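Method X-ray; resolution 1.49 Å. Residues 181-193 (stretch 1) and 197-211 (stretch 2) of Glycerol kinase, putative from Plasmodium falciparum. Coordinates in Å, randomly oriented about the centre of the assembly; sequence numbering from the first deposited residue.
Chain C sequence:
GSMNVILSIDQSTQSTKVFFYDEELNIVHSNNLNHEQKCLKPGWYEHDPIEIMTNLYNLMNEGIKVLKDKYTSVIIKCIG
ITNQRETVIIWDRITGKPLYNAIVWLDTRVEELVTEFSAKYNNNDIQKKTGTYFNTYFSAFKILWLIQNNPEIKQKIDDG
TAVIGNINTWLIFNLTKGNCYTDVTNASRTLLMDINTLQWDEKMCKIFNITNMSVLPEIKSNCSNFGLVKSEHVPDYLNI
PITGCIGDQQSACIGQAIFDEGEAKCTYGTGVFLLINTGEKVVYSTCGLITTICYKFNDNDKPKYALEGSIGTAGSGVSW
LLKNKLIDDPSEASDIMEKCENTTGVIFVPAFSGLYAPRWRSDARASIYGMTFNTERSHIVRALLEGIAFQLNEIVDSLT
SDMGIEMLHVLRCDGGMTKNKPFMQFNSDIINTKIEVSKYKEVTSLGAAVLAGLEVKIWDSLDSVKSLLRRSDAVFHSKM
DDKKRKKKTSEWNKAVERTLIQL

Stretch 1 (181-193) YTDVTNASRTLLM
Stretch 2, residues 197-211: TLQWDEKMCKIFNIT

This is a mostly apolar contact, burying 660 Å² over both sides, in which one backbone hydrogen bond accompanies a single beta bridge and Leu192 and Trp200 supply the largest covered areas. Stretch 1 runs from strand 181-183 into a helix starting at Val184, then through a type I turn, Ala187 to Thr190; Leu191 takes positive phi (77/9), and Leu192 follows at -110/-13. The bridge pairs Met193 (-100/144) with Trp200 (-55/135), CA to CA 4.3 Å. Beside it, Asp201 N donates to Leu192 O at 2.8 Å and 166°, nearly straight. Asp201 then caps helix 202-207: its OD2 accepts from Met204 N at 2.9 Å.

Trp200 (chi1 m, chi2 120°) starts with CB pointing away, yet its ring end returns to stretch 1: CH2 lies 3.8 Å from Ala187 CB, and CZ2 3.8 Å from Thr182 CG2. Thr190 OG1 meets the ring edge, 3.6 Å from CZ3, while donating to Ala187 O (2.7 Å) and accepting from Leu192 N (3.0 Å).

Leu192 (m, t) reaches the helix and beyond: CD2 sits 4.3 Å from Met204 CB and 3.8 Å from Phe208 CD2, CD1 3.5 Å from Ile210 CD1. Met204 (m, m, m) brings CE within 3.4 Å of Leu191 O, which is buried without a polar partner. Met193, extended through chi1 and chi2 (t, t) with chi3 p, places CE 3.8 Å from Leu198 CD2.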

# COMPACT_ATOMS: atom_id res chain seq x y z
N TYR C 181 -3.51 13.05 41.24
CA TYR C 181 -2.39 12.20 41.47
C TYR C 181 -1.89 11.59 40.19
O TYR C 181 -2.62 11.34 39.27
CB TYR C 181 -2.76 11.00 42.39
CG TYR C 181 -3.11 11.35 43.80
CD1 TYR C 181 -2.25 12.04 44.58
CD2 TYR C 181 -4.24 10.83 44.38
CE1 TYR C 181 -2.52 12.29 45.91
CE2 TYR C 181 -4.54 11.08 45.72
CZ TYR C 181 -3.66 11.82 46.48
OH TYR C 181 -3.91 12.05 47.81
N THR C 182 -0.62 11.27 40.23
CA THR C 182 -0.01 10.37 39.28
C THR C 182 0.90 9.41 40.05
O THR C 182 0.95 9.42 41.26
CB THR C 182 0.79 11.09 38.13
OG1 THR C 182 1.04 10.16 37.05
CG2 THR C 182 2.06 11.80 38.64
N ASP C 183 1.50 8.53 39.29
CA ASP C 183 2.48 7.58 39.83
C ASP C 183 3.81 7.73 39.13
O ASP C 183 3.91 8.34 38.04
CB ASP C 183 1.98 6.16 39.74
CG ASP C 183 2.04 5.65 38.34
OD1 ASP C 183 1.06 5.85 37.60
OD2 ASP C 183 3.10 5.13 37.93
N VAL C 184 4.87 7.29 39.79
CA VAL C 184 6.22 7.48 39.25
C VAL C 184 6.46 6.94 37.83
O VAL C 184 7.24 7.50 37.05
CB VAL C 184 7.27 6.81 40.17
CG1 VAL C 184 7.47 7.49 41.52
CG2 VAL C 184 6.97 5.34 40.36
N THR C 185 5.79 5.87 37.44
CA THR C 185 5.92 5.33 36.07
C THR C 185 5.30 6.25 35.00
O THR C 185 5.99 6.60 34.02
CB THR C 185 5.45 3.88 35.91
OG1 THR C 185 4.01 3.79 36.03
CG2 THR C 185 6.18 2.99 36.95
N ASN C 186 4.07 6.73 35.25
CA ASN C 186 3.45 7.67 34.35
C ASN C 186 4.17 9.02 34.32
O ASN C 186 4.34 9.59 33.24
CB ASN C 186 1.98 7.85 34.70
CG ASN C 186 1.09 6.76 34.04
OD1 ASN C 186 0.95 6.72 32.81
ND2 ASN C 186 0.46 5.94 34.84
N ALA C 187 4.61 9.49 35.49
CA ALA C 187 5.34 10.76 35.55
C ALA C 187 6.62 10.69 34.70
O ALA C 187 7.06 11.71 34.14
CB ALA C 187 5.65 11.23 36.96
N SER C 188 7.24 9.51 34.61
CA SER C 188 8.51 9.33 33.88
C SER C 188 8.34 9.41 32.33
O SER C 188 9.33 9.42 31.60
CB SER C 188 9.15 8.02 34.29
OG SER C 188 8.59 6.92 33.60
N ARG C 189 7.03 9.47 31.90
CA ARG C 189 6.66 9.44 30.50
C ARG C 189 6.29 10.83 29.96
O ARG C 189 5.75 11.00 28.86
CB ARG C 189 5.52 8.49 30.27
CG ARG C 189 5.76 7.13 30.87
CD ARG C 189 7.05 6.48 30.44
NE ARG C 189 7.05 6.14 29.00
CZ ARG C 189 7.81 5.25 28.39
NH1 ARG C 189 8.81 4.62 29.03
NH2 ARG C 189 7.60 4.96 27.11
N THR C 190 6.54 11.81 30.80
CA THR C 190 6.06 13.18 30.51
C THR C 190 7.14 14.13 29.91
O THR C 190 6.76 15.17 29.28
CB THR C 190 5.53 13.85 31.84
OG1 THR C 190 6.62 14.01 32.74
CG2 THR C 190 4.28 13.16 32.45
N LEU C 191 8.43 13.81 30.14
CA LEU C 191 9.58 14.65 29.78
C LEU C 191 9.74 15.82 30.80
O LEU C 191 10.48 16.75 30.55
CB LEU C 191 9.54 15.13 28.35
CG LEU C 191 10.57 14.59 27.37
CD1 LEU C 191 10.25 14.89 25.86
CD2 LEU C 191 11.85 15.10 27.77
N LEU C 192 8.94 15.76 31.91
CA LEU C 192 8.93 16.78 32.96
C LEU C 192 9.52 16.32 34.31
O LEU C 192 9.68 17.18 35.20
CB LEU C 192 7.56 17.36 33.21
CG LEU C 192 6.85 17.85 31.99
CD1 LEU C 192 5.42 18.20 32.44
CD2 LEU C 192 7.61 19.02 31.35
N MET C 193 9.74 15.00 34.49
CA MET C 193 10.19 14.51 35.77
C MET C 193 11.72 14.27 35.71
O MET C 193 12.20 13.74 34.71
CB MET C 193 9.52 13.19 36.06
CG MET C 193 9.72 12.73 37.50
SD MET C 193 9.16 11.04 37.84
CE MET C 193 10.56 10.06 37.17
N THR C 197 15.62 11.86 40.78
CA THR C 197 15.04 12.34 42.02
C THR C 197 13.51 12.05 42.17
O THR C 197 12.93 12.22 43.26
CB THR C 197 15.23 13.81 42.21
OG1 THR C 197 14.38 14.49 41.26
CG2 THR C 197 16.67 14.24 42.03
N LEU C 198 12.85 11.70 41.04
CA LEU C 198 11.47 11.38 41.04
C LEU C 198 10.58 12.56 41.36
O LEU C 198 9.45 12.40 41.86
CB LEU C 198 11.13 10.20 41.92
CG LEU C 198 11.96 8.91 41.68
CD1 LEU C 198 11.51 7.76 42.61
CD2 LEU C 198 12.08 8.47 40.28
N GLN C 199 11.10 13.76 41.07
CA GLN C 199 10.30 14.98 41.22
C GLN C 199 10.10 15.74 39.93
O GLN C 199 10.89 15.65 39.04
CB GLN C 199 11.08 15.90 42.13
CG GLN C 199 11.51 15.32 43.52
CD GLN C 199 10.37 15.06 44.44
OE1 GLN C 199 9.27 15.65 44.29
NE2 GLN C 199 10.57 14.15 45.40
N TRP C 200 9.02 16.46 39.81
CA TRP C 200 8.83 17.40 38.69
C TRP C 200 10.02 18.34 38.67
O TRP C 200 10.44 18.84 39.74
CB TRP C 200 7.55 18.18 38.85
CG TRP C 200 6.28 17.37 38.90
CD1 TRP C 200 5.41 17.35 39.91
CD2 TRP C 200 5.80 16.45 37.93
NE1 TRP C 200 4.34 16.52 39.64
CE2 TRP C 200 4.54 15.97 38.41
CE3 TRP C 200 6.24 16.05 36.65
CZ2 TRP C 200 3.76 15.04 37.69
CZ3 TRP C 200 5.48 15.12 35.94
CH2 TRP C 200 4.20 14.66 36.45
N ASP C 201 10.55 18.55 37.48
CA ASP C 201 11.79 19.35 37.30
C ASP C 201 11.44 20.77 36.81
O ASP C 201 10.83 20.96 35.73
CB ASP C 201 12.68 18.69 36.31
CG ASP C 201 14.04 19.37 36.24
OD1 ASP C 201 14.78 19.38 37.24
OD2 ASP C 201 14.25 19.99 35.17
N GLU C 202 11.89 21.75 37.59
CA GLU C 202 11.61 23.15 37.27
C GLU C 202 12.15 23.59 35.91
O GLU C 202 11.46 24.25 35.14
CB GLU C 202 12.10 24.09 38.40
CG GLU C 202 11.58 25.52 38.22
CD GLU C 202 12.02 26.48 39.31
OE1 GLU C 202 12.40 26.01 40.42
OE2 GLU C 202 11.99 27.71 39.01
N LYS C 203 13.37 23.13 35.59
CA LYS C 203 14.00 23.47 34.34
C LYS C 203 13.23 22.91 33.15
O LYS C 203 12.95 23.57 32.15
CB LYS C 203 15.45 22.98 34.34
CG LYS C 203 16.45 23.69 35.25
CD LYS C 203 17.94 23.36 34.94
CE LYS C 203 18.80 23.79 36.14
NZ LYS C 203 18.35 23.05 37.39
N MET C 204 12.83 21.62 33.21
CA MET C 204 12.04 21.08 32.16
C MET C 204 10.70 21.83 32.01
O MET C 204 10.20 22.04 30.89
CB MET C 204 11.75 19.61 32.41
CG MET C 204 12.99 18.67 32.44
SD MET C 204 14.13 18.88 31.05
CE MET C 204 13.07 18.81 29.60
N CYS C 205 10.06 22.11 33.13
CA CYS C 205 8.79 22.86 33.08
C CYS C 205 8.95 24.19 32.38
O CYS C 205 8.12 24.59 31.60
CB CYS C 205 8.20 23.00 34.48
SG CYS C 205 7.49 21.38 35.09
N LYS C 206 10.07 24.86 32.64
CA LYS C 206 10.38 26.16 31.99
C LYS C 206 10.53 26.02 30.51
O LYS C 206 9.94 26.79 29.73
CB LYS C 206 11.62 26.84 32.64
CG LYS C 206 11.99 28.15 32.02
CD LYS C 206 13.32 28.75 32.60
CE LYS C 206 13.64 30.20 32.07
NZ LYS C 206 12.41 31.09 32.19
N ILE C 207 11.21 24.95 30.08
CA ILE C 207 11.38 24.72 28.67
C ILE C 207 10.02 24.61 28.01
O ILE C 207 9.79 25.21 26.96
CB ILE C 207 12.21 23.39 28.41
CG1 ILE C 207 13.68 23.54 28.85
CG2 ILE C 207 12.12 22.95 26.94
CD1 ILE C 207 14.50 22.16 28.83
N PHE C 208 9.09 23.88 28.68
CA PHE C 208 7.84 23.59 28.07
C PHE C 208 6.73 24.60 28.35
O PHE C 208 5.55 24.34 28.09
CB PHE C 208 7.47 22.15 28.36
CG PHE C 208 8.35 21.17 27.61
CD1 PHE C 208 8.27 21.06 26.23
CD2 PHE C 208 9.32 20.40 28.29
CE1 PHE C 208 9.14 20.21 25.52
CE2 PHE C 208 10.16 19.54 27.60
CZ PHE C 208 10.08 19.44 26.23
N ASN C 209 7.11 25.72 28.94
CA ASN C 209 6.20 26.89 29.25
C ASN C 209 5.14 26.60 30.28
O ASN C 209 4.02 27.24 30.34
CB ASN C 209 5.46 27.32 27.96
CG ASN C 209 6.32 27.90 26.87
OD1 ASN C 209 7.54 27.65 26.70
ND2 ASN C 209 5.66 28.65 26.04
N ILE C 210 5.47 25.66 31.16
CA ILE C 210 4.61 25.34 32.29
C ILE C 210 5.03 26.26 33.40
O ILE C 210 5.95 25.92 34.15
CB ILE C 210 4.69 23.86 32.71
CG1 ILE C 210 4.25 22.98 31.53
CG2 ILE C 210 3.91 23.65 34.00
CD1 ILE C 210 4.62 21.56 31.66
N THR C 211 4.38 27.44 33.48
CA THR C 211 4.84 28.51 34.36
C THR C 211 4.41 28.37 35.79
O THR C 211 4.90 29.09 36.68
CB THR C 211 4.27 29.88 33.86
OG1 THR C 211 2.85 29.74 33.84
CG2 THR C 211 4.75 30.24 32.47